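Local coordinates for pentafunctional AROM polypeptide (Schizosaccharomyces pombe, PDB 5SWV), which probably catalyses dehydration of 3-dehydroquinate and reduction of the resulting 3-dehydroshikimate to shikimate, two consecutive steps of the shikimate pathway, at residues L256-I261 against T309-K313; T288-D292 against Y312-K318; F303-V308 against N334-R340. All coordinates share one frame; numbering follows the deposited sequence.

Contact 3 pairs two inner strands of the mixed sheet of the shikimate dehydrogenase part; contacts 1 and 2 lie where strands 253-257 and 303-308 run out into loops. Contacts 1 and 2 have centres about 8 Å apart, and each lies about 14 Å from the centre of contact 3. Along the chain the segments run 256-261, 288-292, 303-308, 309-313, 312-318 and 334-340, so that contact 3 alternates with each of the others. Strand 303-308 is the middle member: strand 253-257 lies beside it in parallel and strand 335-340 antiparallel. The chain leaving strand 303-308 forms the loop shared, through Tyr312 and Lys313, by contacts 1 and 2, which ties the loop's shape to the sheet.

Contact 1: residues L256-I261 against T309-K313; sequences LFGKPI and TIPYK
Thr309 takes up where strand 303-308 stops and keeps its pairing with the neighbouring strand alive: its N gives a nearly straight hydrogen bond of 2.9 Å to Phe257 O. Its methyl does the apolar work. With OG1 swung to the far side from the backbone N (chi1 -172°), CG2 falls between that N and the carbonyl carbon, beside Phe257 O and 3.6 Å from Ile261 CG2, with Leu256 CD1 nearby. A threonine suits the place because one branch can join this small apolar cluster while the hydroxyl is directed elsewhere. Ile310 contributes backbone: its O accepts from Lys259 N at 3.0 Å, on a lone pair in the carbonyl plane, while the isoleucine side chain leads away. Pro311 follows through a cis peptide bond, and the bond from Tyr312 N back to Thr309 O closes a type VI turn around it. Its CD sits 3.8 Å from Lys259 N and also lies above the centre of the Tyr312 ring. Next, Tyr312 brings CD2 to within 3.7 Å of Gly258 CA. Glycine fits here because its backbone (phi 148°, psi -174°) lies where a CB would be jammed against the preceding carbonyl, and because the loop passes so near. Lys313 leaves the contact and is paired by a salt bridge with Asp353, while Lys259 on the other segment reaches Asp289. The segment belongs to an Asn-Val-Thr-x-Pro-x-Lys sequence that matches the signature of shikimate dehydrogenases, whose turn borders the substrate cleft in the family. Two straight backbone bonds, one from each segment, together with a cis-proline turn, imply a loop shaped mainly by the main chain, consistent with holding Lys313 in a defined position.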
ATOM      1  N   LEU A 256      18.402  12.244  -6.882  1.00 35.75           N
ATOM      2  CA  LEU A 256      19.117  10.978  -6.966  1.00 35.99           C
ATOM      3  C   LEU A 256      20.600  11.285  -6.795  1.00 36.75           C
ATOM      4  O   LEU A 256      21.137  12.101  -7.526  1.00 37.39           O
ATOM      5  CB  LEU A 256      18.886  10.310  -8.319  1.00 35.95           C
ATOM      6  CG  LEU A 256      19.635   8.989  -8.588  1.00 36.14           C
ATOM      7  CD1 LEU A 256      19.274   7.915  -7.563  1.00 36.07           C
ATOM      8  CD2 LEU A 256      19.374   8.478 -10.003  1.00 36.13           C
ATOM      9  N   PHE A 257      21.250  10.654  -5.819  1.00 36.92           N
ATOM     10  CA  PHE A 257      22.677  10.790  -5.628  1.00 36.82           C
ATOM     11  C   PHE A 257      23.371   9.539  -6.134  1.00 38.16           C
ATOM     12  O   PHE A 257      22.839   8.431  -5.998  1.00 37.66           O
ATOM     13  CB  PHE A 257      22.994  10.954  -4.159  1.00 36.43           C
ATOM     14  CG  PHE A 257      22.270  12.088  -3.484  1.00 36.46           C
ATOM     15  CD1 PHE A 257      22.122  13.328  -4.102  1.00 36.77           C
ATOM     16  CD2 PHE A 257      21.782  11.932  -2.186  1.00 35.99           C
ATOM     17  CE1 PHE A 257      21.480  14.369  -3.443  1.00 36.81           C
ATOM     18  CE2 PHE A 257      21.149  12.970  -1.525  1.00 35.72           C
ATOM     19  CZ  PHE A 257      20.990  14.187  -2.155  1.00 36.44           C
ATOM     20  N   GLY A 258      24.574   9.713  -6.676  1.00 40.46           N
ATOM     21  CA  GLY A 258      25.379   8.605  -7.203  1.00 42.19           C
ATOM     22  C   GLY A 258      26.223   9.054  -8.378  1.00 44.82           C
ATOM     23  O   GLY A 258      26.243  10.244  -8.715  1.00 45.78           O
ATOM     24  N   LYS A 259      26.905   8.098  -9.008  1.00 46.87           N
ATOM     25  CA  LYS A 259      27.808   8.374 -10.127  1.00 48.98           C
ATOM     26  C   LYS A 259      28.253   7.074 -10.806  1.00 49.53           C
ATOM     27  O   LYS A 259      28.827   6.214 -10.148  1.00 49.48           O
ATOM     28  CB  LYS A 259      29.046   9.120  -9.629  1.00 50.34           C
ATOM     29  CG  LYS A 259      29.878   9.764 -10.728  1.00 52.75           C
ATOM     30  CD  LYS A 259      31.194  10.295 -10.163  1.00 54.65           C
ATOM     31  CE  LYS A 259      32.188  10.709 -11.241  1.00 55.51           C
ATOM     32  NZ  LYS A 259      31.850  12.059 -11.757  1.00 56.22           N
ATOM     33  N   PRO A 260      27.995   6.913 -12.118  1.00 51.01           N
ATOM     34  CA  PRO A 260      27.249   7.775 -13.050  1.00 51.46           C
ATOM     35  C   PRO A 260      25.724   7.618 -12.912  1.00 52.05           C
ATOM     36  O   PRO A 260      25.237   6.518 -12.680  1.00 51.66           O
ATOM     37  CB  PRO A 260      27.719   7.290 -14.426  1.00 51.54           C
ATOM     38  CG  PRO A 260      28.068   5.850 -14.216  1.00 51.35           C
ATOM     39  CD  PRO A 260      28.564   5.729 -12.799  1.00 50.84           C
ATOM     40  N   ILE A 261      24.992   8.721 -13.042  1.00 53.24           N
ATOM     41  CA  ILE A 261      23.519   8.707 -13.032  1.00 52.45           C
ATOM     42  C   ILE A 261      22.874   9.394 -14.242  1.00 53.92           C
ATOM     43  O   ILE A 261      21.683   9.236 -14.459  1.00 53.03           O
ATOM     44  CB  ILE A 261      22.963   9.251 -11.699  1.00 51.46           C
ATOM     45  CG1 ILE A 261      23.465  10.664 -11.414  1.00 50.75           C
ATOM     46  CG2 ILE A 261      23.381   8.341 -10.550  1.00 51.01           C
ATOM     47  CD1 ILE A 261      22.924  11.245 -10.130  1.00 50.33           C
ATOM     48  N   THR A 309      22.233   5.705  -5.128  1.00 33.86           N
ATOM     49  CA  THR A 309      22.731   4.536  -5.853  1.00 34.04           C
ATOM     50  C   THR A 309      24.254   4.486  -5.714  1.00 34.42           C
ATOM     51  O   THR A 309      24.837   5.209  -4.901  1.00 34.16           O
ATOM     52  CB  THR A 309      22.235   4.535  -7.326  1.00 34.68           C
ATOM     53  OG1 THR A 309      22.574   3.303  -7.959  1.00 34.40           O
ATOM     54  CG2 THR A 309      22.815   5.694  -8.155  1.00 35.10           C
ATOM     55  N   ILE A 310      24.887   3.614  -6.490  1.00 35.78           N
ATOM     56  CA  ILE A 310      26.339   3.395  -6.435  1.00 37.25           C
ATOM     57  C   ILE A 310      27.058   4.699  -6.759  1.00 37.37           C
ATOM     58  O   ILE A 310      26.647   5.389  -7.700  1.00 38.07           O
ATOM     59  CB  ILE A 310      26.758   2.302  -7.461  1.00 38.61           C
ATOM     60  CG1 ILE A 310      26.251   0.914  -7.017  1.00 39.69           C
ATOM     61  CG2 ILE A 310      28.270   2.250  -7.665  1.00 38.87           C
ATOM     62  CD1 ILE A 310      25.930  -0.026  -8.171  1.00 40.40           C
ATOM     63  N   PRO A 311      28.146   5.031  -6.029  1.00 37.61           N
ATOM     64  CA  PRO A 311      28.870   4.297  -4.999  1.00 37.40           C
ATOM     65  C   PRO A 311      28.654   4.850  -3.581  1.00 37.06           C
ATOM     66  O   PRO A 311      29.575   4.790  -2.757  1.00 37.36           O
ATOM     67  CB  PRO A 311      30.316   4.540  -5.428  1.00 37.68           C
ATOM     68  CG  PRO A 311      30.297   5.992  -5.843  1.00 37.68           C
ATOM     69  CD  PRO A 311      28.899   6.266  -6.365  1.00 37.80           C
ATOM     70  N   TYR A 312      27.452   5.351  -3.293  1.00 36.66           N
ATOM     71  CA  TYR A 312      27.207   6.120  -2.076  1.00 36.54           C
ATOM     72  C   TYR A 312      26.210   5.511  -1.076  1.00 36.08           C
ATOM     73  O   TYR A 312      25.937   6.128  -0.039  1.00 35.55           O
ATOM     74  CB  TYR A 312      26.747   7.521  -2.469  1.00 37.36           C
ATOM     75  CG  TYR A 312      27.752   8.371  -3.232  1.00 38.47           C
ATOM     76  CD1 TYR A 312      29.143   8.254  -3.031  1.00 39.03           C
ATOM     77  CD2 TYR A 312      27.307   9.343  -4.131  1.00 39.44           C
ATOM     78  CE1 TYR A 312      30.047   9.054  -3.735  1.00 39.46           C
ATOM     79  CE2 TYR A 312      28.201  10.149  -4.831  1.00 40.36           C
ATOM     80  CZ  TYR A 312      29.568  10.006  -4.625  1.00 40.56           C
ATOM     81  OH  TYR A 312      30.436  10.830  -5.300  1.00 41.66           O
ATOM     82  N   LYS A 313      25.703   4.300  -1.340  1.00 35.53           N
ATOM     83  CA  LYS A 313      24.709   3.681  -0.444  1.00 34.78           C
ATOM     84  C   LYS A 313      25.226   3.417   0.979  1.00 34.62           C
ATOM     85  O   LYS A 313      24.444   3.443   1.935  1.00 34.57           O
ATOM     86  CB  LYS A 313      24.146   2.408  -1.058  1.00 34.58           C
ATOM     87  CG  LYS A 313      23.336   2.693  -2.306  1.00 35.10           C
ATOM     88  CD  LYS A 313      23.259   1.523  -3.266  1.00 35.10           C
ATOM     89  CE  LYS A 313      22.117   0.597  -2.931  1.00 35.67           C
ATOM     90  NZ  LYS A 313      21.541   0.060  -4.192  1.00 36.66           N
TER

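Contact 2: residues T288-D292 against Y312-K318; sequences TDTVD and YKLSVMK
Val291 lies over one face of the Tyr312 ring, the face opposite Pro311, with CB 4.1 Å from the ring centroid and 24° off its normal, a CH-pi contact. This is the tightly packed part. With CG1 of Val291 turned between N and the carbonyl carbon (chi1 74°), CG2 is left on the far side from the backbone N and runs on past the ring toward the next turn, coming to 3.6 Å from Ser315 OG and 4.4 Å from Val316 CB. Compact, branched valine thus covers ring and turn at once. At the far end of the ring, Tyr312 OH donates to Thr288 O over 2.6 Å, approaching from well above the carbonyl plane. Beside it, Thr288 OG1 lies 3.5 Å from Tyr312 CE2 and gives its own proton to Thr290 O, 2.6 Å away, curving the loop around the phenol.

The outer side is looser. Asp292 OD1 and Lys318 NZ stay 5.2 Å apart, too far for a salt bridge; the bent lysine chain brings NZ back to a weak hydrogen bond with Ser315 O. Asp289 points away, its carboxylate paired with Lys259. A tyrosine suits the position: apolar over its face, polar at its tip. The chemistry implies that loops 288-292 and 312-318 are joined chiefly through this one side chain, the Asp292-Lys318 pair probably adding little.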
ATOM      1  N   THR A 288      27.493  13.711  -8.112  1.00 46.63           N
ATOM      2  CA  THR A 288      28.623  14.347  -7.436  1.00 47.09           C
ATOM      3  C   THR A 288      29.849  13.453  -7.371  1.00 48.06           C
ATOM      4  O   THR A 288      29.736  12.228  -7.387  1.00 48.15           O
ATOM      5  CB  THR A 288      28.283  14.789  -6.009  1.00 46.45           C
ATOM      6  OG1 THR A 288      27.960  13.636  -5.221  1.00 46.29           O
ATOM      7  CG2 THR A 288      27.133  15.787  -6.011  1.00 45.70           C
ATOM      8  N   ASP A 289      31.012  14.102  -7.275  1.00 48.95           N
ATOM      9  CA  ASP A 289      32.318  13.437  -7.269  1.00 49.37           C
ATOM     10  C   ASP A 289      32.656  12.841  -5.911  1.00 48.09           C
ATOM     11  O   ASP A 289      33.302  11.789  -5.832  1.00 47.20           O
ATOM     12  CB  ASP A 289      33.422  14.420  -7.707  1.00 50.33           C
ATOM     13  CG  ASP A 289      33.390  14.718  -9.204  1.00 51.07           C
ATOM     14  OD1 ASP A 289      32.889  13.889  -9.996  1.00 51.50           O
ATOM     15  OD2 ASP A 289      33.882  15.788  -9.596  1.00 51.52           O
ATOM     16  N   THR A 290      32.243  13.536  -4.859  1.00 47.93           N
ATOM     17  CA  THR A 290      32.292  13.016  -3.505  1.00 48.25           C
ATOM     18  C   THR A 290      30.875  12.904  -2.964  1.00 48.13           C
ATOM     19  O   THR A 290      29.943  13.523  -3.475  1.00 49.31           O
ATOM     20  CB  THR A 290      33.155  13.888  -2.544  1.00 48.34           C
ATOM     21  OG1 THR A 290      32.443  15.074  -2.155  1.00 49.11           O
ATOM     22  CG2 THR A 290      34.481  14.280  -3.189  1.00 48.25           C
ATOM     23  N   VAL A 291      30.735  12.108  -1.915  1.00 47.91           N
ATOM     24  CA  VAL A 291      29.490  12.019  -1.158  1.00 47.08           C
ATOM     25  C   VAL A 291      29.214  13.273  -0.317  1.00 47.22           C
ATOM     26  O   VAL A 291      28.070  13.546   0.029  1.00 45.81           O
ATOM     27  CB  VAL A 291      29.501  10.773  -0.240  1.00 46.56           C
ATOM     28  CG1 VAL A 291      30.416  10.973   0.971  1.00 47.12           C
ATOM     29  CG2 VAL A 291      28.086  10.405   0.188  1.00 46.03           C
ATOM     30  N   ASP A 292      30.257  14.022   0.024  1.00 48.77           N
ATOM     31  CA  ASP A 292      30.115  15.132   0.974  1.00 50.25           C
ATOM     32  C   ASP A 292      29.425  16.332   0.383  1.00 49.21           C
ATOM     33  O   ASP A 292      28.872  17.147   1.119  1.00 48.61           O
ATOM     34  CB  ASP A 292      31.470  15.527   1.531  1.00 52.05           C
ATOM     35  CG  ASP A 292      32.075  14.420   2.330  1.00 54.02           C
ATOM     36  OD1 ASP A 292      31.603  14.227   3.476  1.00 56.37           O
ATOM     37  OD2 ASP A 292      32.959  13.710   1.783  1.00 54.74           O
ATOM     38  N   TYR A 312      27.452   5.351  -3.293  1.00 36.66           N
ATOM     39  CA  TYR A 312      27.207   6.120  -2.076  1.00 36.54           C
ATOM     40  C   TYR A 312      26.210   5.511  -1.076  1.00 36.08           C
ATOM     41  O   TYR A 312      25.937   6.128  -0.039  1.00 35.55           O
ATOM     42  CB  TYR A 312      26.747   7.521  -2.469  1.00 37.36           C
ATOM     43  CG  TYR A 312      27.752   8.371  -3.232  1.00 38.47           C
ATOM     44  CD1 TYR A 312      29.143   8.254  -3.031  1.00 39.03           C
ATOM     45  CD2 TYR A 312      27.307   9.343  -4.131  1.00 39.44           C
ATOM     46  CE1 TYR A 312      30.047   9.054  -3.735  1.00 39.46           C
ATOM     47  CE2 TYR A 312      28.201  10.149  -4.831  1.00 40.36           C
ATOM     48  CZ  TYR A 312      29.568  10.006  -4.625  1.00 40.56           C
ATOM     49  OH  TYR A 312      30.436  10.830  -5.300  1.00 41.66           O
ATOM     50  N   LYS A 313      25.703   4.300  -1.340  1.00 35.53           N
ATOM     51  CA  LYS A 313      24.709   3.681  -0.444  1.00 34.78           C
ATOM     52  C   LYS A 313      25.226   3.417   0.979  1.00 34.62           C
ATOM     53  O   LYS A 313      24.444   3.443   1.935  1.00 34.57           O
ATOM     54  CB  LYS A 313      24.146   2.408  -1.058  1.00 34.58           C
ATOM     55  CG  LYS A 313      23.336   2.693  -2.306  1.00 35.10           C
ATOM     56  CD  LYS A 313      23.259   1.523  -3.266  1.00 35.10           C
ATOM     57  CE  LYS A 313      22.117   0.597  -2.931  1.00 35.67           C
ATOM     58  NZ  LYS A 313      21.541   0.060  -4.192  1.00 36.66           N
ATOM     59  N   LEU A 314      26.532   3.182   1.123  1.00 34.54           N
ATOM     60  CA  LEU A 314      27.127   2.979   2.444  1.00 34.95           C
ATOM     61  C   LEU A 314      27.675   4.270   3.048  1.00 34.79           C
ATOM     62  O   LEU A 314      27.470   4.539   4.232  1.00 33.83           O
ATOM     63  CB  LEU A 314      28.224   1.903   2.393  1.00 35.76           C
ATOM     64  CG  LEU A 314      27.750   0.462   2.124  1.00 35.97           C
ATOM     65  CD1 LEU A 314      27.693   0.139   0.630  1.00 36.13           C
ATOM     66  CD2 LEU A 314      28.652  -0.530   2.820  1.00 36.18           C
ATOM     67  N   SER A 315      28.362   5.065   2.234  1.00 35.11           N
ATOM     68  CA  SER A 315      29.028   6.272   2.728  1.00 35.48           C
ATOM     69  C   SER A 315      28.068   7.391   3.106  1.00 35.71           C
ATOM     70  O   SER A 315      28.452   8.303   3.818  1.00 36.14           O
ATOM     71  CB  SER A 315      30.048   6.786   1.715  1.00 35.14           C
ATOM     72  OG  SER A 315      29.422   7.066   0.488  1.00 34.68           O
ATOM     73  N   VAL A 316      26.829   7.317   2.640  1.00 36.44           N
ATOM     74  CA  VAL A 316      25.828   8.323   2.967  1.00 37.59           C
ATOM     75  C   VAL A 316      25.278   8.148   4.380  1.00 38.34           C
ATOM     76  O   VAL A 316      24.803   9.109   4.977  1.00 39.04           O
ATOM     77  CB  VAL A 316      24.671   8.322   1.928  1.00 37.44           C
ATOM     78  CG1 VAL A 316      23.652   7.217   2.200  1.00 37.05           C
ATOM     79  CG2 VAL A 316      23.995   9.677   1.875  1.00 38.05           C
ATOM     80  N   MET A 317      25.339   6.926   4.901  1.00 39.23           N
ATOM     81  CA  MET A 317      24.769   6.590   6.221  1.00 40.35           C
ATOM     82  C   MET A 317      25.313   7.442   7.369  1.00 40.82           C
ATOM     83  O   MET A 317      24.614   7.676   8.347  1.00 39.93           O
ATOM     84  CB  MET A 317      24.978   5.106   6.525  1.00 40.85           C
ATOM     85  CG  MET A 317      24.151   4.218   5.619  1.00 41.51           C
ATOM     86  SD  MET A 317      24.578   2.478   5.693  1.00 42.84           S
ATOM     87  CE  MET A 317      23.903   2.064   7.303  1.00 42.26           C
ATOM     88  N   LYS A 318      26.570   7.854   7.238  1.00 42.28           N
ATOM     89  CA  LYS A 318      27.159   8.995   7.955  1.00 44.27           C
ATOM     90  C   LYS A 318      26.153  10.089   8.383  1.00 44.12           C
ATOM     91  O   LYS A 318      26.090  10.454   9.563  1.00 46.11           O
ATOM     92  CB  LYS A 318      28.209   9.645   7.041  1.00 46.60           C
ATOM     93  CG  LYS A 318      29.465  10.143   7.731  1.00 49.09           C
ATOM     94  CD  LYS A 318      30.224  11.191   6.894  1.00 51.75           C
ATOM     95  CE  LYS A 318      30.567  10.750   5.469  1.00 53.01           C
ATOM     96  NZ  LYS A 318      31.246   9.414   5.406  1.00 53.59           N
TER

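Contact 3: residues F303-V308 against N334-R340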
ATOM      1  N   PHE A 303      13.712  20.435   0.660  1.00 41.44           N
ATOM      2  CA  PHE A 303      14.173  19.073   0.372  1.00 39.26           C
ATOM      3  C   PHE A 303      13.148  18.084   0.893  1.00 37.99           C
ATOM      4  O   PHE A 303      12.793  18.116   2.071  1.00 37.45           O
ATOM      5  CB  PHE A 303      15.531  18.817   1.034  1.00 39.11           C
ATOM      6  CG  PHE A 303      16.005  17.388   0.947  1.00 39.19           C
ATOM      7  CD1 PHE A 303      16.572  16.892  -0.224  1.00 39.30           C
ATOM      8  CD2 PHE A 303      15.920  16.535   2.058  1.00 39.18           C
ATOM      9  CE1 PHE A 303      17.023  15.571  -0.289  1.00 39.30           C
ATOM     10  CE2 PHE A 303      16.369  15.216   1.995  1.00 38.70           C
ATOM     11  CZ  PHE A 303      16.918  14.732   0.821  1.00 38.63           C
ATOM     12  N   GLY A 304      12.667  17.219   0.004  1.00 37.19           N
ATOM     13  CA  GLY A 304      11.618  16.228   0.325  1.00 36.34           C
ATOM     14  C   GLY A 304      12.091  14.792   0.486  1.00 35.60           C
ATOM     15  O   GLY A 304      11.372  13.975   1.045  1.00 35.43           O
ATOM     16  N   GLY A 305      13.286  14.495  -0.026  1.00 35.02           N
ATOM     17  CA  GLY A 305      13.908  13.185   0.068  1.00 34.70           C
ATOM     18  C   GLY A 305      14.906  12.945  -1.057  1.00 34.45           C
ATOM     19  O   GLY A 305      15.011  13.754  -1.966  1.00 34.27           O
ATOM     20  N   ALA A 306      15.642  11.835  -1.000  1.00 34.08           N
ATOM     21  CA  ALA A 306      16.483  11.440  -2.131  1.00 33.98           C
ATOM     22  C   ALA A 306      16.835   9.955  -2.167  1.00 33.06           C
ATOM     23  O   ALA A 306      17.000   9.319  -1.130  1.00 32.85           O
ATOM     24  CB  ALA A 306      17.752  12.279  -2.164  1.00 34.61           C
ATOM     25  N   ASN A 307      16.920   9.423  -3.381  1.00 32.83           N
ATOM     26  CA  ASN A 307      17.460   8.100  -3.622  1.00 33.16           C
ATOM     27  C   ASN A 307      18.991   8.155  -3.690  1.00 33.50           C
ATOM     28  O   ASN A 307      19.586   9.183  -4.050  1.00 33.39           O
ATOM     29  CB  ASN A 307      16.908   7.497  -4.925  1.00 33.42           C
ATOM     30  CG  ASN A 307      15.491   6.962  -4.782  1.00 33.63           C
ATOM     31  OD1 ASN A 307      14.580   7.360  -5.494  1.00 33.76           O
ATOM     32  ND2 ASN A 307      15.314   6.032  -3.878  1.00 34.27           N
ATOM     33  N   VAL A 308      19.618   7.037  -3.337  1.00 33.62           N
ATOM     34  CA  VAL A 308      21.067   6.880  -3.378  1.00 33.55           C
ATOM     35  C   VAL A 308      21.375   5.596  -4.122  1.00 33.32           C
ATOM     36  O   VAL A 308      20.830   4.535  -3.808  1.00 32.68           O
ATOM     37  CB  VAL A 308      21.674   6.816  -1.963  1.00 33.76           C
ATOM     38  CG1 VAL A 308      23.189   6.932  -2.022  1.00 34.20           C
ATOM     39  CG2 VAL A 308      21.115   7.928  -1.090  1.00 33.78           C
ATOM     40  N   ASN A 334      19.327   3.378   0.360  1.00 31.92           N
ATOM     41  CA  ASN A 334      18.944   3.934  -0.958  1.00 32.13           C
ATOM     42  C   ASN A 334      17.822   4.987  -0.926  1.00 32.31           C
ATOM     43  O   ASN A 334      17.421   5.466  -1.977  1.00 32.45           O
ATOM     44  CB  ASN A 334      18.552   2.807  -1.926  1.00 32.07           C
ATOM     45  CG  ASN A 334      17.105   2.365  -1.778  1.00 32.07           C
ATOM     46  OD1 ASN A 334      16.430   2.659  -0.775  1.00 32.06           O
ATOM     47  ND2 ASN A 334      16.616   1.634  -2.778  1.00 31.95           N
ATOM     48  N   THR A 335      17.286   5.299   0.255  1.00 32.50           N
ATOM     49  CA  THR A 335      16.149   6.206   0.383  1.00 32.73           C
ATOM     50  C   THR A 335      16.316   7.047   1.626  1.00 32.92           C
ATOM     51  O   THR A 335      16.195   6.539   2.727  1.00 33.02           O
ATOM     52  CB  THR A 335      14.830   5.425   0.489  1.00 32.61           C
ATOM     53  OG1 THR A 335      14.617   4.700  -0.724  1.00 33.32           O
ATOM     54  CG2 THR A 335      13.656   6.347   0.713  1.00 32.56           C
ATOM     55  N   ILE A 336      16.582   8.333   1.428  1.00 33.27           N
ATOM     56  CA  ILE A 336      16.733   9.293   2.510  1.00 33.49           C
ATOM     57  C   ILE A 336      15.423  10.047   2.720  1.00 33.55           C
ATOM     58  O   ILE A 336      14.930  10.691   1.806  1.00 32.33           O
ATOM     59  CB  ILE A 336      17.866  10.286   2.180  1.00 34.13           C
ATOM     60  CG1 ILE A 336      19.190   9.516   2.026  1.00 34.16           C
ATOM     61  CG2 ILE A 336      17.966  11.380   3.250  1.00 34.35           C
ATOM     62  CD1 ILE A 336      20.372  10.358   1.588  1.00 34.38           C
ATOM     63  N   ILE A 337      14.889   9.973   3.934  1.00 34.32           N
ATOM     64  CA  ILE A 337      13.597  10.563   4.283  1.00 35.61           C
ATOM     65  C   ILE A 337      13.803  11.656   5.328  1.00 36.60           C
ATOM     66  O   ILE A 337      14.276  11.382   6.428  1.00 36.60           O
ATOM     67  CB  ILE A 337      12.647   9.509   4.891  1.00 35.80           C
ATOM     68  CG1 ILE A 337      12.478   8.312   3.947  1.00 35.83           C
ATOM     69  CG2 ILE A 337      11.293  10.121   5.243  1.00 35.75           C
ATOM     70  CD1 ILE A 337      12.155   7.033   4.679  1.00 35.80           C
ATOM     71  N   PRO A 338      13.441  12.900   4.998  1.00 38.56           N
ATOM     72  CA  PRO A 338      13.499  13.974   5.990  1.00 39.79           C
ATOM     73  C   PRO A 338      12.234  14.019   6.847  1.00 41.68           C
ATOM     74  O   PRO A 338      11.143  13.742   6.356  1.00 41.40           O
ATOM     75  CB  PRO A 338      13.624  15.219   5.129  1.00 39.37           C
ATOM     76  CG  PRO A 338      12.941  14.865   3.842  1.00 39.01           C
ATOM     77  CD  PRO A 338      12.906  13.374   3.711  1.00 38.50           C
ATOM     78  N   ILE A 339      12.401  14.329   8.126  1.00 45.07           N
ATOM     79  CA  ILE A 339      11.304  14.428   9.090  1.00 48.29           C
ATOM     80  C   ILE A 339      11.541  15.730   9.849  1.00 53.25           C
ATOM     81  O   ILE A 339      12.594  15.884  10.492  1.00 51.97           O
ATOM     82  CB  ILE A 339      11.318  13.228  10.080  1.00 48.53           C
ATOM     83  CG1 ILE A 339      11.162  11.899   9.319  1.00 48.25           C
ATOM     84  CG2 ILE A 339      10.239  13.373  11.157  1.00 48.69           C
ATOM     85  CD1 ILE A 339      11.233  10.656  10.186  1.00 47.71           C
ATOM     86  N   ARG A 340      10.600  16.677   9.736  1.00 60.43           N
ATOM     87  CA  ARG A 340      10.588  17.877  10.601  1.00 66.89           C
ATOM     88  C   ARG A 340       9.711  17.591  11.823  1.00 72.81           C
ATOM     89  O   ARG A 340       8.487  17.701  11.757  1.00 72.42           O
ATOM     90  CB  ARG A 340      10.104  19.157   9.884  1.00 66.77           C
ATOM     91  CG  ARG A 340      11.177  19.939   9.119  1.00 66.74           C
ATOM     92  CD  ARG A 340      11.054  19.700   7.625  1.00 66.51           C
ATOM     93  NE  ARG A 340      12.318  19.850   6.906  1.00 66.69           N
ATOM     94  CZ  ARG A 340      12.551  19.399   5.665  1.00 65.69           C
ATOM     95  NH1 ARG A 340      11.602  18.767   4.968  1.00 65.22           N
ATOM     96  NH2 ARG A 340      13.749  19.573   5.106  1.00 64.46           N
TER
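Ile336 pairs with Ala306 by two backbone hydrogen bonds, Ile336 N to Ala306 O at 2.8 Å and Ala306 N to Ile336 O at 3.1 Å, and its side chain then spreads along strand 303-308. CB rests 3.6 Å from Ala306 O. From there CG2 heads to the edge of the Phe303 ring, 4.3 Å from CZ, whereas CG1 (chi1 -61°) goes the other way, alongside Ala306 O and near Val308 CG2; the terminal CD1 packs at 3.7 Å against Val308 CG2 and also touches Val316. A beta-branched residue serves well because its two arms reach both neighbours on this face, where Leu298 also packs.

The two strands are antiparallel neighbours in the mixed sheet (166° between their directions), and where 335-340 begins, Asn334 and Thr335 both face Asp350 in a classic beta bulge. On the face bearing Asn307 and Thr335, covered by helix 500-516, Asn307 ND2 donates to Asn334 O at 2.9 Å. Val308 N approaches the same oxygen from the opposite face of its carbonyl plane, so two bonds grip it; Asn307 OD1 is taken by Tyr283. Farther along, Pro338 CG lies 3.9 Å from Phe303 CD2, and at the exposed end the poorly ordered Arg340, as modelled, makes a tentative bond from NH1 to Phe303 O at 3.2 Å.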